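Local coordinates for protein dehydroquinate synthase (Thermus thermophilus, PDB 1UJN) that probably converts 3-deoxy-D-arabino-heptulosonate 7-phosphate into 3-dehydroquinate with the help of NAD(+) and one divalent metal ion, the second step of chorismate biosynthesis, at residues A[25-30]-A[85-90]; A[33-38]-A[53-58]; A[40-45]-A[155-160]. One frame throughout, in Å; residues are numbered along the deposited sequence.

How the interactions relate
The three contacts belong to one alpha/beta region of the N-terminal half. Interactions 1 and 2 share a sheet: strand 31-36 lies between strands 87-92 and 55-58, and Leu-89 O is 2.8 Å from Leu-34 N, a probable hydrogen bond joining the two contacts. Interaction 3 starts on helix 40-50, which packs on that sheet and meets interaction 2 where Phe-35 CB lies 3.6 Å from Ala-43 CB. The centres of interactions 2 and 3 are about 12 Å apart, those of 1 and 3 about 19 Å. The side chain of Thr-118, a predicted NAD(+) contact, is about 4 Å from that of Phe-42, about 6 Å from that of Asp-36 and about 11 Å from that of Leu-89.

Interaction 1: residues A[25-30]-A[85-90]; sequences PPLAGP and NATLLV
The backbone of Pro-30 meets that of Ala-86 and Thr-87 where two neighbouring parallel strands, 31-36 and 87-92, enter the Rossmann-like sheet of the N-terminal domain. Segment 25-30 is the irregular loop leading to the first strand; segment 85-90 passes from a turn into the second. The segments come nearest at Pro-30 and Ala-86, whose CA atoms are 4.6 Å apart. A single direct hydrogen bond spans the segments, from Thr-87 N to Pro-30 O (3.0 Å, 148° at the hydrogen), and the same oxygen receives a CA-H contact from Ala-86 CA at 3.2 Å. Proline has no N-H to give, yet it suits this place because the backbone bond made here uses its carbonyl and asks no N-H of it. Further on, Thr-87 and Leu-89 pair with Ala-32 and Leu-34, so this bond begins the regular strand pairing.

Of the side chains, Asn-85 crosses the Pro-30 ring at about a right angle, its ND2 3.6 Å from Pro-30 CD. A chi1 of 67° puts Asn-85 CG between backbone N and carbonyl carbon, and the amide beyond it reaches the proline. Gly-29, with no side chain, leaves room for this amide beside its CA, and water 1 joins ND2 to Ala-28 O. On the apolar side, the branched end of Leu-27 divides its contacts: CD1 lies 4.5 Å from Leu-89 CD1, and CD2 lies 4.4 Å from Thr-87 CB. Leu-50, Val-52 and Leu-114 also touch Leu-27, which brings the loop into the hydrophobic layer between sheet and helix 40-50. Threonine serves both surroundings, offering carbon to Leu-27 and a hydroxyl to water. Its OG1 donates to water 2 over 2.8 Å; that water in turn donates to Asn-85 O and, at 2.7 Å, to Pro-30 O, which is thus held by two hydrogen bonds.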
loop_
_atom_site.group_PDB
_atom_site.type_symbol
_atom_site.label_atom_id
_atom_site.label_comp_id
_atom_site.label_asym_id
_atom_site.label_seq_id
_atom_site.Cartn_x
_atom_site.Cartn_y
_atom_site.Cartn_z
ATOM N N PRO A 25 23.380 7.640 -5.504
ATOM C CA PRO A 25 23.283 9.104 -5.444
ATOM C C PRO A 25 23.239 9.534 -3.974
ATOM O O PRO A 25 22.539 8.921 -3.164
ATOM C CB PRO A 25 21.955 9.396 -6.137
ATOM C CG PRO A 25 21.782 8.241 -7.071
ATOM C CD PRO A 25 22.245 7.065 -6.246
ATOM N N PRO A 26 23.994 10.583 -3.606
ATOM C CA PRO A 26 23.983 11.039 -2.213
ATOM C C PRO A 26 22.549 11.322 -1.789
ATOM O O PRO A 26 21.760 11.841 -2.578
ATOM C CB PRO A 26 24.827 12.307 -2.265
ATOM C CG PRO A 26 25.840 11.974 -3.321
ATOM C CD PRO A 26 24.990 11.326 -4.399
ATOM N N LEU A 27 22.215 10.981 -0.551
ATOM C CA LEU A 27 20.866 11.193 -0.039
ATOM C C LEU A 27 20.500 12.675 0.026
ATOM O O LEU A 27 21.317 13.510 0.418
ATOM C CB LEU A 27 20.740 10.546 1.343
ATOM C CG LEU A 27 21.048 9.041 1.337
ATOM C CD1 LEU A 27 21.105 8.504 2.760
ATOM C CD2 LEU A 27 19.983 8.314 0.527
ATOM N N ALA A 28 19.267 12.993 -0.364
ATOM C CA ALA A 28 18.793 14.374 -0.369
ATOM C C ALA A 28 17.878 14.696 0.808
ATOM O O ALA A 28 17.318 15.787 0.881
ATOM C CB ALA A 28 18.073 14.665 -1.676
ATOM N N GLY A 29 17.722 13.747 1.724
ATOM C CA GLY A 29 16.870 13.975 2.876
ATOM C C GLY A 29 17.191 13.002 3.989
ATOM O O GLY A 29 18.181 12.272 3.899
ATOM N N PRO A 30 16.380 12.967 5.059
ATOM C CA PRO A 30 16.640 12.042 6.167
ATOM C C PRO A 30 16.605 10.588 5.698
ATOM O O PRO A 30 16.111 10.290 4.601
ATOM C CB PRO A 30 15.534 12.378 7.171
ATOM C CG PRO A 30 14.975 13.720 6.804
ATOM C CD PRO A 30 15.175 13.773 5.311
ATOM N N ASN A 85 9.839 12.696 3.227
ATOM C CA ASN A 85 10.910 12.769 2.234
ATOM C C ASN A 85 12.097 11.909 2.655
ATOM O O ASN A 85 13.186 12.008 2.086
ATOM C CB ASN A 85 11.351 14.223 2.005
ATOM C CG ASN A 85 12.031 14.833 3.213
ATOM O OD1 ASN A 85 11.590 14.656 4.345
ATOM N ND2 ASN A 85 13.105 15.578 2.970
ATOM N N ALA A 86 11.880 11.051 3.647
ATOM C CA ALA A 86 12.935 10.162 4.118
ATOM C C ALA A 86 13.117 8.990 3.150
ATOM O O ALA A 86 12.229 8.672 2.350
ATOM C CB ALA A 86 12.599 9.634 5.515
ATOM N N THR A 87 14.280 8.359 3.228
ATOM C CA THR A 87 14.588 7.205 2.395
ATOM C C THR A 87 14.936 6.038 3.304
ATOM O O THR A 87 15.705 6.191 4.256
ATOM C CB THR A 87 15.805 7.463 1.481
ATOM O OG1 THR A 87 15.525 8.562 0.608
ATOM C CG2 THR A 87 16.117 6.223 0.639
ATOM N N LEU A 88 14.364 4.874 3.017
ATOM C CA LEU A 88 14.653 3.676 3.802
ATOM C C LEU A 88 15.632 2.821 3.006
ATOM O O LEU A 88 15.354 2.466 1.863
ATOM C CB LEU A 88 13.374 2.865 4.044
ATOM C CG LEU A 88 13.549 1.572 4.854
ATOM C CD1 LEU A 88 13.952 1.919 6.287
ATOM C CD2 LEU A 88 12.254 0.782 4.865
ATOM N N LEU A 89 16.782 2.512 3.596
ATOM C CA LEU A 89 17.767 1.672 2.926
ATOM C C LEU A 89 17.582 0.259 3.470
ATOM O O LEU A 89 17.450 0.061 4.679
ATOM C CB LEU A 89 19.192 2.179 3.196
ATOM C CG LEU A 89 19.565 3.503 2.516
ATOM C CD1 LEU A 89 18.859 4.673 3.191
ATOM C CD2 LEU A 89 21.078 3.692 2.599
ATOM N N VAL A 90 17.546 -0.726 2.579
ATOM C CA VAL A 90 17.336 -2.099 3.017
ATOM C C VAL A 90 18.471 -3.001 2.572
ATOM O O VAL A 90 18.708 -3.181 1.373
ATOM C CB VAL A 90 15.990 -2.645 2.480
ATOM C CG1 VAL A 90 15.678 -3.980 3.130
ATOM C CG2 VAL A 90 14.871 -1.640 2.768
HETATM O O HOH W 1 14.575 16.075 0.564
HETATM O O HOH W 2 15.897 10.954 2.023
#

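Interaction 2: residues A[33-38]-A[53-58]; sequences LLFDRR and RHLLGL
Leu-33 to Asp-36 pair in parallel with Leu-55 to Leu-58, residue for residue, closing a beta-alpha-beta crossover. The strand axes approach to 4.7 Å at 24°. Five backbone bonds hold the pair, alternating in direction as parallel strands do, from Leu-33 N to His-54 O (2.7 Å) through to Arg-37 N and Leu-58 O.

Packing is tight around Phe-35 and Gly-57. The ring lies flat over the neighbouring strand: Gly-57 CA sits 3.5 Å from the centroid of the Phe-35 ring, 16° off its normal, a CH-pi contact for which the bare glycine leaves space. A chi1 of 67° sets Phe-35 CG between backbone N and carbonyl carbon, and the ring beyond it lies against that strand; Leu-55 CB meets the edge of the Phe-35 ring at CE2, 4.0 Å away. On the other face, Leu-34 CD1 lies 3.9 Å from Leu-56 CD2. Leu-34 CD1 also comes within 3.3 Å of Leu-58 CD1, tighter than usual contact and doubtful in detail.

The exposed side is looser. Arg-37 runs extended from CG to NE across Leu-58 and lays one guanidinium face over Gly-57 O; Arg-37 NH2 is 3.4 Å from Gly-57 O, at too poor an angle for a hydrogen bond. Where the strand ends, Asp-36 OD1 accepts from Arg-38 N, an Asx turn.

Helix 40-50 covers the face bearing Leu-33, Phe-35 and Leu-55, while helices 67-80 and 94-106 pack against Leu-34, Leu-56 and Leu-58. Strand 87-92 flanks 31-36 on its other side, leaving 55-58 outermost in the chain's sheet.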
loop_
_atom_site.group_PDB
_atom_site.type_symbol
_atom_site.label_atom_id
_atom_site.label_comp_id
_atom_site.label_asym_id
_atom_site.label_seq_id
_atom_site.Cartn_x
_atom_site.Cartn_y
_atom_site.Cartn_z
ATOM N N LEU A 33 18.175 2.844 8.017
ATOM C CA LEU A 33 18.630 1.633 7.353
ATOM C C LEU A 33 18.221 0.396 8.140
ATOM O O LEU A 33 18.475 0.293 9.337
ATOM C CB LEU A 33 20.160 1.680 7.164
ATOM C CG LEU A 33 20.845 0.579 6.338
ATOM C CD1 LEU A 33 22.189 1.093 5.822
ATOM C CD2 LEU A 33 21.035 -0.678 7.189
ATOM N N LEU A 34 17.559 -0.524 7.443
ATOM C CA LEU A 34 17.087 -1.786 8.000
ATOM C C LEU A 34 18.000 -2.872 7.421
ATOM O O LEU A 34 18.244 -2.895 6.208
ATOM C CB LEU A 34 15.641 -2.020 7.550
ATOM C CG LEU A 34 14.884 -3.219 8.110
ATOM C CD1 LEU A 34 14.640 -2.995 9.597
ATOM C CD2 LEU A 34 13.554 -3.395 7.366
ATOM N N PHE A 35 18.492 -3.779 8.263
ATOM C CA PHE A 35 19.395 -4.819 7.774
ATOM C C PHE A 35 19.259 -6.187 8.440
ATOM O O PHE A 35 18.791 -6.300 9.568
ATOM C CB PHE A 35 20.848 -4.347 7.926
ATOM C CG PHE A 35 21.295 -4.193 9.363
ATOM C CD1 PHE A 35 21.912 -5.246 10.035
ATOM C CD2 PHE A 35 21.093 -2.995 10.042
ATOM C CE1 PHE A 35 22.323 -5.109 11.363
ATOM C CE2 PHE A 35 21.499 -2.845 11.372
ATOM C CZ PHE A 35 22.117 -3.905 12.033
ATOM N N ASP A 36 19.680 -7.216 7.709
ATOM C CA ASP A 36 19.676 -8.594 8.192
ATOM C C ASP A 36 20.927 -8.677 9.071
ATOM O O ASP A 36 22.015 -8.372 8.604
ATOM C CB ASP A 36 19.809 -9.551 6.999
ATOM C CG ASP A 36 19.857 -11.013 7.414
ATOM O OD1 ASP A 36 20.401 -11.319 8.495
ATOM O OD2 ASP A 36 19.361 -11.863 6.644
ATOM N N ARG A 37 20.771 -9.067 10.334
ATOM C CA ARG A 37 21.912 -9.165 11.253
ATOM C C ARG A 37 23.095 -9.900 10.631
ATOM O O ARG A 37 24.247 -9.624 10.963
ATOM C CB ARG A 37 21.507 -9.886 12.543
ATOM C CG ARG A 37 20.375 -9.232 13.316
ATOM C CD ARG A 37 19.980 -10.092 14.512
ATOM N NE ARG A 37 18.798 -9.590 15.210
ATOM C CZ ARG A 37 18.741 -8.433 15.863
ATOM N NH1 ARG A 37 19.805 -7.640 15.913
ATOM N NH2 ARG A 37 17.618 -8.067 16.467
ATOM N N ARG A 38 22.805 -10.841 9.736
ATOM C CA ARG A 38 23.843 -11.621 9.066
ATOM C C ARG A 38 24.859 -10.789 8.299
ATOM O O ARG A 38 26.000 -11.212 8.121
ATOM C CB ARG A 38 23.225 -12.618 8.084
ATOM C CG ARG A 38 22.859 -13.956 8.669
ATOM C CD ARG A 38 22.659 -14.984 7.558
ATOM N NE ARG A 38 23.856 -15.150 6.728
ATOM C CZ ARG A 38 24.149 -14.421 5.651
ATOM N NH1 ARG A 38 23.334 -13.457 5.246
ATOM N NH2 ARG A 38 25.266 -14.658 4.975
ATOM N N ARG A 53 22.353 7.552 10.025
ATOM C CA ARG A 53 22.585 7.446 11.476
ATOM C C ARG A 53 21.597 6.500 12.195
ATOM O O ARG A 53 21.833 6.040 13.303
ATOM C CB ARG A 53 22.496 8.849 12.077
ATOM C CG ARG A 53 23.456 9.832 11.408
ATOM C CD ARG A 53 24.921 9.401 11.559
ATOM N NE ARG A 53 25.183 8.937 12.924
ATOM C CZ ARG A 53 26.435 8.529 13.207
ATOM N NH1 ARG A 53 27.370 8.559 12.274
ATOM N NH2 ARG A 53 26.727 8.100 14.438
ATOM N N HIS A 54 20.461 6.202 11.574
ATOM C CA HIS A 54 19.464 5.330 12.189
ATOM C C HIS A 54 19.496 3.946 11.553
ATOM O O HIS A 54 19.167 3.795 10.375
ATOM C CB HIS A 54 18.071 5.936 12.023
ATOM C CG HIS A 54 17.971 7.353 12.491
ATOM N ND1 HIS A 54 18.267 7.733 13.783
ATOM C CD2 HIS A 54 17.620 8.485 11.836
ATOM C CE1 HIS A 54 18.105 9.039 13.903
ATOM N NE2 HIS A 54 17.714 9.519 12.736
ATOM N N LEU A 55 19.889 2.944 12.336
ATOM C CA LEU A 55 19.969 1.571 11.840
ATOM C C LEU A 55 19.242 0.591 12.743
ATOM O O LEU A 55 19.298 0.711 13.964
ATOM C CB LEU A 55 21.428 1.120 11.725
ATOM C CG LEU A 55 22.356 1.766 10.695
ATOM C CD1 LEU A 55 22.769 3.153 11.156
ATOM C CD2 LEU A 55 23.583 0.880 10.522
ATOM N N LEU A 56 18.571 -0.384 12.135
ATOM C CA LEU A 56 17.841 -1.404 12.878
ATOM C C LEU A 56 18.140 -2.760 12.260
ATOM O O LEU A 56 17.918 -2.969 11.057
ATOM C CB LEU A 56 16.329 -1.144 12.831
ATOM C CG LEU A 56 15.473 -2.215 13.524
ATOM C CD1 LEU A 56 15.768 -2.214 15.027
ATOM C CD2 LEU A 56 13.995 -1.953 13.278
ATOM N N GLY A 57 18.658 -3.671 13.083
ATOM C CA GLY A 57 18.990 -5.005 12.619
ATOM C C GLY A 57 17.866 -5.979 12.906
ATOM O O GLY A 57 17.188 -5.878 13.927
ATOM N N LEU A 58 17.664 -6.923 11.997
ATOM C CA LEU A 58 16.606 -7.903 12.152
ATOM C C LEU A 58 17.089 -9.273 11.720
ATOM O O LEU A 58 17.998 -9.393 10.901
ATOM C CB LEU A 58 15.403 -7.529 11.284
ATOM C CG LEU A 58 14.701 -6.185 11.451
ATOM C CD1 LEU A 58 13.672 -6.032 10.344
ATOM C CD2 LEU A 58 14.043 -6.101 12.810
#

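Interaction 3: residues A[40-45]-A[155-160]; sequences EGFAQE and ELRALK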
loop_
_atom_site.group_PDB
_atom_site.type_symbol
_atom_site.label_atom_id
_atom_site.label_comp_id
_atom_site.label_asym_id
_atom_site.label_seq_id
_atom_site.Cartn_x
_atom_site.Cartn_y
_atom_site.Cartn_z
ATOM N N GLU A 40 25.581 -7.345 9.017
ATOM C CA GLU A 40 25.747 -6.076 9.707
ATOM C C GLU A 40 27.010 -5.346 9.265
ATOM O O GLU A 40 27.008 -4.121 9.137
ATOM C CB GLU A 40 25.784 -6.272 11.225
ATOM C CG GLU A 40 25.935 -4.946 11.971
ATOM C CD GLU A 40 25.719 -5.063 13.464
ATOM O OE1 GLU A 40 25.709 -4.008 14.136
ATOM O OE2 GLU A 40 25.556 -6.198 13.964
ATOM N N GLY A 41 28.088 -6.097 9.038
ATOM C CA GLY A 41 29.335 -5.485 8.609
ATOM C C GLY A 41 29.137 -4.603 7.390
ATOM O O GLY A 41 29.528 -3.433 7.375
ATOM N N PHE A 42 28.514 -5.165 6.361
ATOM C CA PHE A 42 28.261 -4.428 5.134
ATOM C C PHE A 42 27.232 -3.330 5.393
ATOM O O PHE A 42 27.328 -2.235 4.841
ATOM C CB PHE A 42 27.757 -5.383 4.040
ATOM C CG PHE A 42 27.427 -4.700 2.744
ATOM C CD1 PHE A 42 28.358 -3.880 2.117
ATOM C CD2 PHE A 42 26.182 -4.880 2.147
ATOM C CE1 PHE A 42 28.057 -3.243 0.912
ATOM C CE2 PHE A 42 25.871 -4.250 0.941
ATOM C CZ PHE A 42 26.809 -3.429 0.323
ATOM N N ALA A 43 26.252 -3.631 6.237
ATOM C CA ALA A 43 25.208 -2.663 6.569
ATOM C C ALA A 43 25.835 -1.408 7.171
ATOM O O ALA A 43 25.463 -0.287 6.824
ATOM C CB ALA A 43 24.217 -3.274 7.546
ATOM N N GLN A 44 26.797 -1.600 8.068
ATOM C CA GLN A 44 27.469 -0.467 8.693
ATOM C C GLN A 44 28.299 0.291 7.663
ATOM O O GLN A 44 28.466 1.501 7.765
ATOM C CB GLN A 44 28.364 -0.942 9.841
ATOM C CG GLN A 44 27.620 -1.642 10.963
ATOM C CD GLN A 44 26.770 -0.705 11.811
ATOM O OE1 GLN A 44 26.841 0.515 11.656
ATOM N NE2 GLN A 44 25.954 -1.269 12.700
ATOM N N GLU A 45 28.824 -0.418 6.668
ATOM C CA GLU A 45 29.617 0.229 5.631
ATOM C C GLU A 45 28.706 1.098 4.761
ATOM O O GLU A 45 29.062 2.223 4.388
ATOM C CB GLU A 45 30.324 -0.816 4.762
ATOM C CG GLU A 45 31.143 -0.204 3.648
ATOM C CD GLU A 45 31.860 -1.233 2.804
ATOM O OE1 GLU A 45 32.503 -0.834 1.810
ATOM O OE2 GLU A 45 31.782 -2.435 3.127
ATOM N N GLU A 155 26.238 -5.448 -4.150
ATOM C CA GLU A 155 27.666 -5.497 -3.871
ATOM C C GLU A 155 28.074 -6.959 -3.831
ATOM O O GLU A 155 27.759 -7.666 -2.879
ATOM C CB GLU A 155 27.947 -4.841 -2.520
ATOM C CG GLU A 155 29.394 -4.934 -2.073
ATOM C CD GLU A 155 30.351 -4.449 -3.134
ATOM O OE1 GLU A 155 30.247 -3.271 -3.544
ATOM O OE2 GLU A 155 31.207 -5.252 -3.564
ATOM N N LEU A 156 28.776 -7.408 -4.863
ATOM C CA LEU A 156 29.193 -8.802 -4.936
ATOM C C LEU A 156 30.102 -9.228 -3.780
ATOM O O LEU A 156 30.113 -10.393 -3.399
ATOM C CB LEU A 156 29.864 -9.067 -6.291
ATOM C CG LEU A 156 28.942 -8.760 -7.480
ATOM C CD1 LEU A 156 29.662 -9.035 -8.792
ATOM C CD2 LEU A 156 27.678 -9.607 -7.381
ATOM N N ARG A 157 30.851 -8.291 -3.208
ATOM C CA ARG A 157 31.715 -8.659 -2.103
ATOM C C ARG A 157 30.891 -9.183 -0.935
ATOM O O ARG A 157 31.381 -9.887 -0.061
ATOM C CB ARG A 157 32.497 -7.417 -1.674
ATOM C CG ARG A 157 33.477 -7.710 -0.539
ATOM C CD ARG A 157 34.456 -6.553 -0.312
ATOM N NE ARG A 157 33.754 -5.268 -0.352
ATOM C CZ ARG A 157 33.219 -4.820 0.799
ATOM N NH1 ARG A 157 33.341 -5.529 1.908
ATOM N NH2 ARG A 157 32.566 -3.654 0.815
ATOM N N ALA A 158 29.596 -8.875 -0.935
ATOM C CA ALA A 158 28.706 -9.348 0.118
ATOM C C ALA A 158 28.278 -10.809 -0.048
ATOM O O ALA A 158 27.877 -11.449 0.920
ATOM C CB ALA A 158 27.471 -8.448 0.193
ATOM N N LEU A 159 28.363 -11.334 -1.267
ATOM C CA LEU A 159 27.966 -12.718 -1.537
ATOM C C LEU A 159 28.969 -13.767 -1.065
ATOM O O LEU A 159 28.656 -14.957 -1.016
ATOM C CB LEU A 159 27.742 -12.921 -3.035
ATOM C CG LEU A 159 26.641 -12.126 -3.730
ATOM C CD1 LEU A 159 26.687 -12.403 -5.225
ATOM C CD2 LEU A 159 25.295 -12.505 -3.145
ATOM N N LYS A 160 30.174 -13.331 -0.722
ATOM C CA LYS A 160 31.214 -14.255 -0.295
ATOM C C LYS A 160 30.953 -14.960 1.035
ATOM O O LYS A 160 31.438 -16.067 1.258
ATOM C CB LYS A 160 32.553 -13.515 -0.272
ATOM C CG LYS A 160 32.942 -13.002 -1.659
ATOM C CD LYS A 160 34.254 -12.238 -1.669
ATOM C CE LYS A 160 34.375 -11.413 -2.944
ATOM N NZ LYS A 160 35.371 -10.307 -2.821
HETATM O O HOH W 3 31.700 -4.433 4.549
#
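Phe-42 presses the far end of its ring against Glu-155, while Glu-45 meets Arg-157 tip to tip one helical turn further on. These contacts tie helix 40-50, the crossover helix of a beta-alpha-beta unit in the Rossmann-like N-terminal domain, to the loop that leaves strand 151-155.

Phe-42 CZ lies 3.4 Å from Glu-155 CB, and Phe-42 CE1 lies 3.7 Å from Glu-155 CG, so the ring meets the aliphatic part of the glutamate while the carboxylate turns elsewhere. Ala-158 adds a small methyl, its CB 4.3 Å from Phe-42 CD2. Here the backbones make their nearest approach, with the CA atoms of Phe-42 and Ala-158 7.0 Å apart. Beside this apolar patch, Arg-157 NH2 donates to Glu-45 OE2 at 2.7 Å, nearly straight at 166°. The oxygen is met on its syn side and lies close to the guanidinium plane, with the two flat groups 30° apart. Glu-45 reaches out extended beyond CG, while Arg-157 bends at chi3; glutamate and arginine are long enough to span the gap between the segments. A water also lies between Glu-45 OE2 and, more distantly, Arg-157 NH1.

Further out, Phe-42 also touches Thr-118, a predicted NAD(+) contact, and so packs beside the probable nucleotide site. The bend at chi2 (52°) swings Glu-155 CD off the line of CB and CG, which stay against the Phe-42 ring. The Glu-155 carboxylate is held by three backbone N-H groups. Its OE1 accepts from those of Gly-19 and Val-20, which probably offset part of the cost of burying its likely negative charge, while Glu-155 OE2, met on its anti side, accepts from Arg-157 N at 3.1 Å.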